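Long-range contacts in triacylglycerol lipase (Yarrowia lipolytica, PDB 3O0D), which probably hydrolyses triacylglycerols, as expected of an extracellular class 3 lipase with the alpha/beta-hydrolase fold: residues A[25-30]-A[295-301]; A[58-62]-A[83-89]; A[98-102]-A[235-239]; A[124-129]-A[190-194]. Where two conformers were deposited one is given. Residue numbers count along the deposited sequence, not the author numbering.

Contact 1: A[25-30]-A[295-301]; sequences ANIGYC and TEGVCGI
Asn26, with chi1 in t, holds the last residues of the chain through its amide: ND2 donates to Ile301 O at 3.0 Å, nearly straight, and weakly to Thr295 O at 2.8 Å. A water adds to this, donating to Asn26 OD1 (2.7 Å) and Ile301 O (2.9 Å) and accepting from Gly300 N (2.8 Å). Segment 25-30 starts helical and goes over into turns; 295-301 is irregular, closing in a type II turn from Val298 to Ile301 with Gly300 at positive phi. CA atoms come nearest at Asn26-Glu296 (5.1 Å) and Cys30-Cys299 (4.8 Å). The second pair is a disulfide, SG to SG 2.1 Å, chi3 96°, with Cys30 in m and Cys299 in t; it tethers the C-terminus just past helix 12-27 of this alpha/beta-hydrolase. Between these ties lies Tyr29, chi1 m and ring perpendicular (chi2 -88°). Gly297, also at positive phi, sits flat on one face in a CH-pi contact, its CA 3.4 Å from the Tyr29 ring centroid and 4° off the normal.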
loop_
_atom_site.group_PDB
_atom_site.type_symbol
_atom_site.label_atom_id
_atom_site.label_comp_id
_atom_site.label_asym_id
_atom_site.label_seq_id
_atom_site.Cartn_x
_atom_site.Cartn_y
_atom_site.Cartn_z
ATOM N N ALA A 25 9.076 1.453 0.572
ATOM C CA ALA A 25 8.300 1.679 -0.721
ATOM C C ALA A 25 9.082 2.448 -1.706
ATOM O O ALA A 25 9.028 2.130 -2.935
ATOM C CB ALA A 25 7.034 2.418 -0.405
ATOM N N ASN A 26 9.801 3.481 -1.279
ATOM C CA ASN A 26 10.677 4.304 -2.191
ATOM C C ASN A 26 11.699 3.490 -2.860
ATOM O O ASN A 26 11.914 3.628 -4.073
ATOM C CB ASN A 26 11.222 5.500 -1.344
ATOM C CG ASN A 26 12.452 6.135 -1.903
ATOM O OD1 ASN A 26 13.387 5.473 -2.327
ATOM N ND2 ASN A 26 12.506 7.473 -1.793
ATOM N N ILE A 27 12.277 2.500 -2.127
ATOM C CA ILE A 27 13.287 1.635 -2.703
ATOM C C ILE A 27 12.710 0.766 -3.889
ATOM O O ILE A 27 13.493 0.298 -4.758
ATOM C CB ILE A 27 13.966 0.807 -1.538
ATOM C CG1 ILE A 27 14.750 1.838 -0.716
ATOM C CG2 ILE A 27 14.999 -0.278 -2.113
ATOM C CD1 ILE A 27 15.070 1.212 0.718
ATOM N N GLY A 28 11.427 0.624 -3.946
ATOM C CA GLY A 28 10.769 -0.162 -5.012
ATOM C C GLY A 28 11.030 0.554 -6.330
ATOM O O GLY A 28 11.070 -0.129 -7.376
ATOM N N TYR A 29 11.290 1.857 -6.308
ATOM C CA TYR A 29 11.596 2.583 -7.532
ATOM C C TYR A 29 13.054 2.430 -7.987
ATOM O O TYR A 29 13.409 2.894 -9.010
ATOM C CB TYR A 29 11.146 4.055 -7.428
ATOM C CG TYR A 29 9.653 4.201 -7.283
ATOM C CD1 TYR A 29 8.868 4.281 -8.382
ATOM C CD2 TYR A 29 9.034 4.273 -6.073
ATOM C CE1 TYR A 29 7.544 4.402 -8.298
ATOM C CE2 TYR A 29 7.712 4.408 -5.975
ATOM C CZ TYR A 29 6.923 4.456 -7.126
ATOM O OH TYR A 29 5.565 4.591 -7.102
ATOM N N CYS A 30 13.864 1.731 -7.195
ATOM C CA CYS A 30 15.221 1.326 -7.576
ATOM C C CYS A 30 15.233 0.003 -8.405
ATOM O O CYS A 30 16.354 -0.470 -8.701
ATOM C CB CYS A 30 16.201 1.215 -6.356
ATOM S SG CYS A 30 16.352 2.874 -5.546
ATOM N N THR A 295 10.477 11.606 -0.537
ATOM C CA THR A 295 9.938 11.713 -1.909
ATOM C C THR A 295 9.814 10.333 -2.531
ATOM O O THR A 295 10.798 9.614 -2.558
ATOM C CB THR A 295 10.869 12.603 -2.765
ATOM O OG1 THR A 295 10.822 13.921 -2.172
ATOM C CG2 THR A 295 10.235 12.672 -4.158
ATOM N N GLU A 296 8.632 9.967 -2.999
ATOM C CA GLU A 296 8.433 8.627 -3.569
ATOM C C GLU A 296 8.548 8.786 -5.087
ATOM O O GLU A 296 8.416 9.905 -5.550
ATOM C CB GLU A 296 7.040 8.130 -3.262
ATOM C CG GLU A 296 6.676 7.938 -1.777
ATOM C CD GLU A 296 7.498 6.702 -1.175
ATOM O OE1 GLU A 296 8.009 5.864 -1.922
ATOM O OE2 GLU A 296 7.554 6.577 0.067
ATOM N N GLY A 297 8.959 7.711 -5.769
ATOM C CA GLY A 297 8.843 7.679 -7.242
ATOM C C GLY A 297 10.123 7.844 -7.964
ATOM O O GLY A 297 10.152 7.625 -9.213
ATOM N N VAL A 298 11.183 8.191 -7.264
ATOM C CA VAL A 298 12.492 8.375 -7.884
ATOM C C VAL A 298 13.571 7.703 -7.096
ATOM O O VAL A 298 13.736 8.001 -5.890
ATOM C CB VAL A 298 12.904 9.890 -7.990
ATOM C CG1 VAL A 298 14.388 10.074 -8.594
ATOM C CG2 VAL A 298 11.877 10.639 -8.874
ATOM N N CYS A 299 14.313 6.807 -7.735
ATOM C CA CYS A 299 15.382 6.116 -7.018
ATOM C C CYS A 299 16.542 7.072 -6.755
ATOM O O CYS A 299 16.952 7.882 -7.628
ATOM C CB CYS A 299 15.928 4.916 -7.854
ATOM S SG CYS A 299 17.258 4.073 -7.027
ATOM N N GLY A 300 17.044 6.961 -5.534
ATOM C CA GLY A 300 18.332 7.550 -5.133
ATOM C C GLY A 300 18.195 8.830 -4.343
ATOM O O GLY A 300 19.214 9.367 -3.812
ATOM N N ILE A 301 16.962 9.317 -4.211
ATOM C CA ILE A 301 16.678 10.385 -3.236
ATOM C C ILE A 301 15.710 9.881 -2.122
ATOM O O ILE A 301 15.154 8.791 -2.320
ATOM C CB ILE A 301 16.242 11.685 -3.974
ATOM C CG1 ILE A 301 15.172 11.403 -5.041
ATOM C CG2 ILE A 301 17.493 12.290 -4.636
ATOM C CD1 ILE A 301 14.118 12.515 -5.211
ATOM O OXT ILE A 301 15.445 10.547 -1.058
HETATM O O HOH W 1 15.855 6.105 -3.130
HETATM O O HOH W 2 13.875 6.022 -10.389
#

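Contact 2: A[58-62]-A[83-89]; sequences EFHDP and LVIRGTH
This is a next-but-one contact within the large mixed sheet: strands 53-60 and 80-87 both flank strand 68-75 and meet across it and beyond its N-terminal start. Residues 58-60 and 83-87 are extended and run the same way, their axes 9.2 Å apart and crossing at -21°, and Phe59 and Ile85 are nearest in register, 9.1 Å between CA atoms. Only side chains can bridge that width. Phe59, with chi1 in p, lays its ring across the middle strand, where it touches Val68: its CE2 lies 3.9 Å from Leu83 CD1, its CZ 3.7 Å from Val84 O, and its edge, at CE1, is 4.3 Å from Ile85 CG2. Two outer strands running parallel with an antiparallel one between them form a beta meander, here at one edge of the alpha/beta-hydrolase sheet, and Phe59 lies on the face covered by helix 127-150. Beyond the strands the two segments draw together, and Pro62 and Thr88 stand 5.7 Å apart at CA. Thr88, chi1 m, donates from OG1 to Asp61 O at 2.7 Å, while its CG2 packs 3.5 Å from His60 CE1 and 3.7 Å from Pro62 CA. Farther out, His89 NE2 donates to Pro62 O, also at 2.7 Å. The Asp61 CA-to-CB bond points away, and its carboxylate forms a salt bridge with Arg63.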
loop_
_atom_site.group_PDB
_atom_site.type_symbol
_atom_site.label_atom_id
_atom_site.label_comp_id
_atom_site.label_asym_id
_atom_site.label_seq_id
_atom_site.Cartn_x
_atom_site.Cartn_y
_atom_site.Cartn_z
ATOM N N GLU A 58 14.516 -9.345 -7.193
ATOM C CA GLU A 58 13.712 -8.249 -7.747
ATOM C C GLU A 58 12.744 -8.880 -8.792
ATOM O O GLU A 58 12.985 -9.995 -9.314
ATOM C CB GLU A 58 14.602 -7.311 -8.515
ATOM C CG GLU A 58 15.711 -6.639 -7.818
ATOM C CD GLU A 58 16.346 -5.578 -8.729
ATOM O OE1 GLU A 58 17.253 -4.872 -8.256
ATOM O OE2 GLU A 58 15.958 -5.466 -9.939
ATOM N N PHE A 59 11.653 -8.196 -9.087
ATOM C CA PHE A 59 10.816 -8.601 -10.204
ATOM C C PHE A 59 10.382 -7.332 -11.008
ATOM O O PHE A 59 10.269 -6.220 -10.450
ATOM C CB PHE A 59 9.611 -9.403 -9.698
ATOM C CG PHE A 59 8.760 -8.692 -8.623
ATOM C CD1 PHE A 59 7.592 -7.980 -8.936
ATOM C CD2 PHE A 59 9.135 -8.790 -7.254
ATOM C CE1 PHE A 59 6.790 -7.345 -7.935
ATOM C CE2 PHE A 59 8.361 -8.101 -6.260
ATOM C CZ PHE A 59 7.205 -7.438 -6.589
ATOM N N HIS A 60 10.115 -7.480 -12.323
ATOM C CA HIS A 60 9.760 -6.298 -13.104
ATOM C C HIS A 60 8.974 -6.871 -14.303
ATOM O O HIS A 60 9.502 -7.789 -14.957
ATOM C CB HIS A 60 11.045 -5.571 -13.507
ATOM C CG HIS A 60 10.905 -4.723 -14.736
ATOM N ND1 HIS A 60 10.577 -3.378 -14.704
ATOM C CD2 HIS A 60 11.070 -5.038 -16.052
ATOM C CE1 HIS A 60 10.485 -2.920 -15.951
ATOM N NE2 HIS A 60 10.793 -3.905 -16.781
ATOM N N ASP A 61 7.752 -6.401 -14.515
ATOM C CA ASP A 61 7.004 -6.770 -15.750
ATOM C C ASP A 61 6.423 -5.471 -16.339
ATOM O O ASP A 61 5.656 -4.779 -15.721
ATOM C CB ASP A 61 5.947 -7.825 -15.418
ATOM C CG ASP A 61 5.330 -8.469 -16.664
ATOM O OD1 ASP A 61 5.503 -7.883 -17.754
ATOM O OD2 ASP A 61 4.651 -9.476 -16.503
ATOM N N PRO A 62 6.801 -5.135 -17.611
ATOM C CA PRO A 62 6.272 -3.919 -18.199
ATOM C C PRO A 62 5.155 -4.174 -19.219
ATOM O O PRO A 62 4.741 -3.256 -19.916
ATOM C CB PRO A 62 7.506 -3.365 -18.935
ATOM C CG PRO A 62 8.254 -4.603 -19.464
ATOM C CD PRO A 62 7.959 -5.678 -18.347
ATOM N N LEU A 83 7.876 -7.582 1.312
ATOM C CA LEU A 83 7.506 -7.615 -0.103
ATOM C C LEU A 83 7.088 -6.136 -0.443
ATOM O O LEU A 83 6.222 -5.598 0.187
ATOM C CB LEU A 83 6.296 -8.516 -0.274
ATOM C CG LEU A 83 5.762 -8.479 -1.746
ATOM C CD1 LEU A 83 6.846 -8.854 -2.745
ATOM C CD2 LEU A 83 4.594 -9.483 -1.804
ATOM N N VAL A 84 7.774 -5.579 -1.465
ATOM C CA VAL A 84 7.543 -4.165 -1.771
ATOM C C VAL A 84 7.178 -4.144 -3.252
ATOM O O VAL A 84 7.836 -4.801 -4.062
ATOM C CB VAL A 84 8.825 -3.418 -1.613
ATOM C CG1 VAL A 84 8.704 -1.929 -2.160
ATOM C CG2 VAL A 84 9.223 -3.349 -0.061
ATOM N N ILE A 85 6.096 -3.407 -3.515
ATOM C CA ILE A 85 5.546 -3.439 -4.904
ATOM C C ILE A 85 5.327 -1.994 -5.378
ATOM O O ILE A 85 5.027 -1.090 -4.601
ATOM C CB ILE A 85 4.227 -4.087 -4.915
ATOM C CG1 ILE A 85 4.215 -5.447 -4.087
ATOM C CG2 ILE A 85 3.889 -4.487 -6.428
ATOM C CD1 ILE A 85 2.769 -5.932 -3.717
ATOM N N ARG A 86 5.454 -1.798 -6.699
ATOM C CA ARG A 86 5.179 -0.504 -7.294
ATOM C C ARG A 86 4.503 -0.840 -8.632
ATOM O O ARG A 86 4.525 -1.965 -9.062
ATOM C CB ARG A 86 6.515 0.278 -7.552
ATOM C CG ARG A 86 7.638 -0.566 -8.220
ATOM C CD ARG A 86 8.646 0.080 -9.122
ATOM N NE ARG A 86 8.169 1.035 -10.084
ATOM C CZ ARG A 86 8.965 1.588 -10.994
ATOM N NH1 ARG A 86 10.254 1.248 -11.055
ATOM N NH2 ARG A 86 8.474 2.474 -11.834
ATOM N N GLY A 87 3.881 0.134 -9.237
ATOM C CA GLY A 87 3.505 0.013 -10.701
ATOM C C GLY A 87 4.706 0.100 -11.571
ATOM O O GLY A 87 5.613 0.931 -11.376
ATOM N N THR A 88 4.767 -0.743 -12.655
ATOM C CA THR A 88 5.861 -0.615 -13.529
ATOM C C THR A 88 5.840 0.672 -14.414
ATOM O O THR A 88 6.920 1.306 -14.619
ATOM C CB THR A 88 5.943 -1.832 -14.512
ATOM O OG1 THR A 88 6.005 -3.034 -13.698
ATOM C CG2 THR A 88 7.262 -1.737 -15.365
ATOM N N HIS A 89 4.663 0.996 -14.908
ATOM C CA HIS A 89 4.516 2.134 -15.809
ATOM C C HIS A 89 4.563 3.476 -15.042
ATOM O O HIS A 89 4.495 3.512 -13.780
ATOM C CB HIS A 89 3.285 1.913 -16.695
ATOM C CG HIS A 89 3.588 0.909 -17.769
ATOM N ND1 HIS A 89 4.258 1.262 -18.920
ATOM C CD2 HIS A 89 3.389 -0.437 -17.840
ATOM C CE1 HIS A 89 4.476 0.172 -19.652
ATOM N NE2 HIS A 89 3.982 -0.875 -19.010
#

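Contact 3: A[98-102]-A[235-239]; sequences IRIMQ and VPFWD
Trp238 lays its indole under the C-terminal end of helix 91-100, where it meets the backbone carbonyls of that helix end and the side chain of Gln102. With chi1 near -38° and chi2 near 128°, its CH2 comes to 3.2 Å from Arg99 O and its NE1 to 3.8 Å from Met101 O, too long for a bond. Gln102 folds over one face: its CG stands 4.1 Å from the centroid of the five-membered ring of Trp238, a CH-pi contact 5° off the normal, and its OE1 lies 3.4 Å from Trp238 CH2. Residues 98-100 are helical, Met101 leaves the helix, and 235-239 is loop with a cis peptide before Pro236. Arg99 and Pro236 approach to 5.5 Å at CA. Farther in, Ile98 CG2 packs 3.8 Å from Val235 CG2 and 4.0 Å from Pro236 CD. A short helix following the strand 80-87 occupies the position of the lid in fungal class 3 lipases, and 91-100 is probably its counterpart. One water links the backbones, donating to Arg99 O (3.2 Å) and accepting from Phe237 N (2.9 Å). The segments share no direct hydrogen bond; apolar and aromatic contacts and this bridging water join them.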
loop_
_atom_site.group_PDB
_atom_site.type_symbol
_atom_site.label_atom_id
_atom_site.label_comp_id
_atom_site.label_asym_id
_atom_site.label_seq_id
_atom_site.Cartn_x
_atom_site.Cartn_y
_atom_site.Cartn_z
ATOM N N ILE A 98 -6.469 5.018 -14.103
ATOM C CA ILE A 98 -7.351 4.787 -13.002
ATOM C C ILE A 98 -8.465 5.828 -12.866
ATOM O O ILE A 98 -9.602 5.508 -12.463
ATOM C CB ILE A 98 -6.493 4.798 -11.695
ATOM C CG1 ILE A 98 -5.480 3.685 -11.720
ATOM C CG2 ILE A 98 -7.346 4.877 -10.457
ATOM C CD1 ILE A 98 -4.373 3.899 -10.532
ATOM N N ARG A 99 -8.110 7.075 -13.171
ATOM C CA ARG A 99 -8.944 8.275 -13.004
ATOM C C ARG A 99 -10.083 8.296 -14.042
ATOM O O ARG A 99 -11.214 8.638 -13.726
ATOM C CB ARG A 99 -8.034 9.491 -13.192
ATOM C CG ARG A 99 -8.468 10.782 -12.509
ATOM C CD ARG A 99 -7.366 11.825 -12.639
ATOM N NE ARG A 99 -7.084 12.186 -14.030
ATOM C CZ ARG A 99 -6.114 13.019 -14.416
ATOM N NH1 ARG A 99 -5.315 13.588 -13.519
ATOM N NH2 ARG A 99 -5.959 13.298 -15.701
ATOM N N ILE A 100 -9.764 7.886 -15.265
ATOM C CA ILE A 100 -10.610 8.081 -16.462
ATOM C C ILE A 100 -11.269 6.805 -17.018
ATOM O O ILE A 100 -12.388 6.863 -17.542
ATOM C CB ILE A 100 -9.751 8.749 -17.635
ATOM C CG1 ILE A 100 -8.961 10.007 -17.192
ATOM C CG2 ILE A 100 -10.591 9.062 -18.857
ATOM C CD1 ILE A 100 -9.856 11.147 -16.580
ATOM N N MET A 101 -10.575 5.668 -16.944
ATOM C CA MET A 101 -11.077 4.392 -17.466
ATOM C C MET A 101 -11.955 3.626 -16.447
ATOM O O MET A 101 -11.540 3.355 -15.293
ATOM C CB MET A 101 -9.901 3.529 -17.961
ATOM C CG MET A 101 -8.952 4.196 -19.022
ATOM S SD MET A 101 -9.616 4.386 -20.725
ATOM C CE MET A 101 -10.828 5.719 -20.572
ATOM N N GLN A 102 -13.165 3.254 -16.878
ATOM C CA GLN A 102 -14.139 2.547 -16.015
ATOM C C GLN A 102 -13.979 0.986 -15.901
ATOM O O GLN A 102 -14.660 0.252 -16.613
ATOM C CB GLN A 102 -15.555 2.855 -16.542
ATOM C CG GLN A 102 -16.534 3.263 -15.492
ATOM C CD GLN A 102 -16.855 4.745 -15.580
ATOM O OE1 GLN A 102 -15.991 5.573 -15.875
ATOM N NE2 GLN A 102 -18.110 5.085 -15.323
ATOM N N VAL A 235 -9.481 8.363 -5.864
ATOM C CA VAL A 235 -9.992 7.684 -7.095
ATOM C C VAL A 235 -9.771 6.167 -7.033
ATOM O O VAL A 235 -9.038 5.669 -6.205
ATOM C CB VAL A 235 -9.288 8.279 -8.334
ATOM C CG1 VAL A 235 -9.504 9.744 -8.381
ATOM C CG2 VAL A 235 -7.834 7.972 -8.333
ATOM N N PRO A 236 -10.449 5.395 -7.895
ATOM C CA PRO A 236 -11.498 5.902 -8.766
ATOM C C PRO A 236 -12.704 6.223 -7.867
ATOM O O PRO A 236 -12.907 5.598 -6.786
ATOM C CB PRO A 236 -11.843 4.689 -9.659
ATOM C CG PRO A 236 -11.079 3.557 -9.167
ATOM C CD PRO A 236 -10.251 3.925 -7.932
ATOM N N PHE A 237 -13.485 7.185 -8.256
ATOM C CA PHE A 237 -14.672 7.501 -7.456
ATOM C C PHE A 237 -16.048 7.043 -8.012
ATOM O O PHE A 237 -17.101 7.418 -7.464
ATOM C CB PHE A 237 -14.721 9.003 -7.225
ATOM C CG PHE A 237 -14.431 9.807 -8.452
ATOM C CD1 PHE A 237 -13.456 10.797 -8.436
ATOM C CD2 PHE A 237 -15.168 9.610 -9.610
ATOM C CE1 PHE A 237 -13.216 11.577 -9.541
ATOM C CE2 PHE A 237 -14.907 10.385 -10.729
ATOM C CZ PHE A 237 -13.937 11.366 -10.673
ATOM N N TRP A 238 -16.061 6.241 -9.070
ATOM C CA TRP A 238 -17.326 5.751 -9.588
ATOM C C TRP A 238 -18.091 5.394 -8.291
ATOM O O TRP A 238 -17.638 4.565 -7.477
ATOM C CB TRP A 238 -17.110 4.534 -10.517
ATOM C CG TRP A 238 -15.857 4.660 -11.394
ATOM C CD1 TRP A 238 -14.815 3.752 -11.559
ATOM C CD2 TRP A 238 -15.494 5.801 -12.172
ATOM N NE1 TRP A 238 -13.857 4.261 -12.434
ATOM C CE2 TRP A 238 -14.246 5.525 -12.793
ATOM C CE3 TRP A 238 -16.122 7.017 -12.431
ATOM C CZ2 TRP A 238 -13.622 6.438 -13.636
ATOM C CZ3 TRP A 238 -15.500 7.912 -13.268
ATOM C CH2 TRP A 238 -14.268 7.624 -13.858
ATOM N N ASP A 239 -19.223 6.019 -8.056
ATOM C CA ASP A 239 -20.021 5.546 -6.962
ATOM C C ASP A 239 -20.004 4.020 -6.995
ATOM O O ASP A 239 -19.935 3.415 -8.037
ATOM C CB ASP A 239 -21.436 6.034 -7.098
ATOM C CG ASP A 239 -22.101 5.452 -8.260
ATOM O OD1 ASP A 239 -22.285 4.233 -8.257
ATOM O OD2 ASP A 239 -22.391 6.182 -9.190
HETATM O O HOH W 3 -12.476 7.989 -10.897
#

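Contact 4: A[124-129]-A[190-194]; sequences LVHNGF and PIVGN
Phe129, chi1 m in the first turn of helix 127-150, forms the apolar centre. Its CZ is 3.5 Å from Pro190 CG, its CD2 4.3 Å from Val192 CG2, and its edge, at CE2, meets Ile191 O at 3.2 Å; that buried carbonyl has no hydrogen-bond partner in the model. Val125 CG1 adds a 4.2 Å contact with Val192 CG1. Outward, strand 124-126 makes a single antiparallel bridge with the loop. Val125 CA and Gly193 CA lie 4.0 Å apart in a non-hydrogen-bonded pair. It is framed by His126 N to Val192 O (3.0 Å) and Asn194 N to Leu124 O (3.1 Å). Any CB on Gly193 would clash with Leu124 O. Both segments then enter helices through N-caps: His126 ND1 accepts from Phe129 N at 3.3 Å, while Asn194 OD1, weakly bonded to Leu124 N (3.3 Å), caps Phe197 N. Strand 105-107 pairs with 124-126 as well, helix 163-177 packs on Phe129 and Val192, and helix 195-206 meets Val125 and Val192 through Phe197.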
loop_
_atom_site.group_PDB
_atom_site.type_symbol
_atom_site.label_atom_id
_atom_site.label_comp_id
_atom_site.label_asym_id
_atom_site.label_seq_id
_atom_site.Cartn_x
_atom_site.Cartn_y
_atom_site.Cartn_z
ATOM N N LEU A 124 -16.068 -7.322 -4.629
ATOM C CA LEU A 124 -15.760 -6.940 -5.974
ATOM C C LEU A 124 -14.638 -5.867 -5.998
ATOM O O LEU A 124 -14.672 -4.913 -5.183
ATOM C CB LEU A 124 -17.004 -6.343 -6.640
ATOM C CG LEU A 124 -18.270 -7.233 -6.684
ATOM C CD1 LEU A 124 -19.368 -6.543 -7.466
ATOM C CD2 LEU A 124 -17.966 -8.517 -7.304
ATOM N N VAL A 125 -13.710 -6.050 -6.919
ATOM C CA VAL A 125 -12.553 -5.200 -7.006
ATOM C C VAL A 125 -12.217 -4.843 -8.450
ATOM O O VAL A 125 -12.371 -5.650 -9.406
ATOM C CB VAL A 125 -11.401 -5.912 -6.382
ATOM C CG1 VAL A 125 -11.639 -6.065 -4.863
ATOM C CG2 VAL A 125 -11.336 -7.251 -6.987
ATOM N N HIS A 126 -11.705 -3.623 -8.598
ATOM C CA HIS A 126 -11.336 -3.110 -9.918
ATOM C C HIS A 126 -10.481 -4.111 -10.684
ATOM O O HIS A 126 -9.475 -4.694 -10.202
ATOM C CB HIS A 126 -10.547 -1.844 -9.543
ATOM C CG HIS A 126 -10.062 -0.958 -10.669
ATOM N ND1 HIS A 126 -8.888 -1.203 -11.347
ATOM C CD2 HIS A 126 -10.403 0.328 -10.979
ATOM C CE1 HIS A 126 -8.615 -0.168 -12.147
ATOM N NE2 HIS A 126 -9.507 0.787 -11.917
ATOM N N ASN A 127 -10.875 -4.389 -11.920
ATOM C CA ASN A 127 -10.211 -5.447 -12.655
ATOM C C ASN A 127 -8.739 -5.165 -12.942
ATOM O O ASN A 127 -7.902 -6.066 -13.099
ATOM C CB ASN A 127 -10.962 -5.640 -13.994
ATOM C CG ASN A 127 -10.390 -6.768 -14.816
ATOM N N GLY A 128 -8.390 -3.904 -13.031
ATOM C CA GLY A 128 -7.023 -3.528 -13.173
ATOM C C GLY A 128 -6.188 -3.888 -11.908
ATOM O O GLY A 128 -5.080 -4.310 -12.044
ATOM N N PHE A 129 -6.747 -3.587 -10.741
ATOM C CA PHE A 129 -6.001 -3.814 -9.434
ATOM C C PHE A 129 -5.881 -5.301 -9.215
ATOM O O PHE A 129 -4.859 -5.756 -8.692
ATOM C CB PHE A 129 -6.735 -3.164 -8.263
ATOM C CG PHE A 129 -6.777 -1.637 -8.386
ATOM C CD1 PHE A 129 -5.726 -0.966 -8.994
ATOM C CD2 PHE A 129 -7.866 -0.928 -7.928
ATOM C CE1 PHE A 129 -5.792 0.382 -9.162
ATOM C CE2 PHE A 129 -7.910 0.490 -8.105
ATOM C CZ PHE A 129 -6.851 1.090 -8.718
ATOM N N PRO A 190 -4.926 3.961 -4.194
ATOM C CA PRO A 190 -6.239 4.292 -4.750
ATOM C C PRO A 190 -7.335 3.379 -4.142
ATOM O O PRO A 190 -6.969 2.353 -3.454
ATOM C CB PRO A 190 -6.032 4.027 -6.277
ATOM C CG PRO A 190 -4.960 2.924 -6.359
ATOM C CD PRO A 190 -4.022 3.260 -5.099
ATOM N N ILE A 191 -8.624 3.734 -4.286
ATOM C CA ILE A 191 -9.703 2.897 -3.782
ATOM C C ILE A 191 -9.767 1.581 -4.597
ATOM O O ILE A 191 -9.793 1.629 -5.828
ATOM C CB ILE A 191 -11.023 3.645 -3.925
ATOM C CG1 ILE A 191 -10.966 4.993 -3.245
ATOM C CG2 ILE A 191 -12.176 2.822 -3.220
ATOM C CD1 ILE A 191 -12.102 5.939 -3.679
ATOM N N VAL A 192 -9.748 0.444 -3.927
ATOM C CA VAL A 192 -9.573 -0.829 -4.580
ATOM C C VAL A 192 -10.918 -1.486 -5.043
ATOM O O VAL A 192 -10.976 -2.137 -6.138
ATOM C CB VAL A 192 -8.711 -1.741 -3.636
ATOM C CG1 VAL A 192 -8.710 -3.141 -4.118
ATOM C CG2 VAL A 192 -7.186 -1.173 -3.658
ATOM N N GLY A 193 -11.926 -1.379 -4.223
ATOM C CA GLY A 193 -13.197 -2.131 -4.472
ATOM C C GLY A 193 -14.450 -1.469 -3.986
ATOM O O GLY A 193 -14.492 -0.294 -3.642
ATOM N N ASN A 194 -15.505 -2.268 -3.878
ATOM C CA ASN A 194 -16.778 -1.755 -3.499
ATOM C C ASN A 194 -17.107 -1.868 -2.005
ATOM O O ASN A 194 -16.229 -2.193 -1.207
ATOM C CB ASN A 194 -17.816 -2.489 -4.417
ATOM C CG ASN A 194 -18.052 -3.917 -3.943
ATOM O OD1 ASN A 194 -17.192 -4.508 -3.264
ATOM N ND2 ASN A 194 -19.245 -4.484 -4.271
#

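In the fold
The four contacts fall into two touching pairs. Contacts 1 and 2, with centres 12 Å apart, meet where helix 12-27 lies on the sheet: Ala25 CA is 3.9 Å from Val84 CG1, and Gly28 O is 3.0 Å from Arg86 CD. Contacts 3 and 4, with centres 10 Å apart, join through a probable hydrogen bond from Ile191 N to Val235 O (2.8 Å), with Pro236 CG packed 3.8 Å from His126 CD2. Between the pairs the centres are 18 to 26 Å apart. A probable Ser162-His289-Asp230 triad is touched by Tyr29 of contact 1, while Ile98 and Pro190 of contacts 3 and 4 come near it without touching. A potassium ion lies about 4 Å from the Val192 side chain.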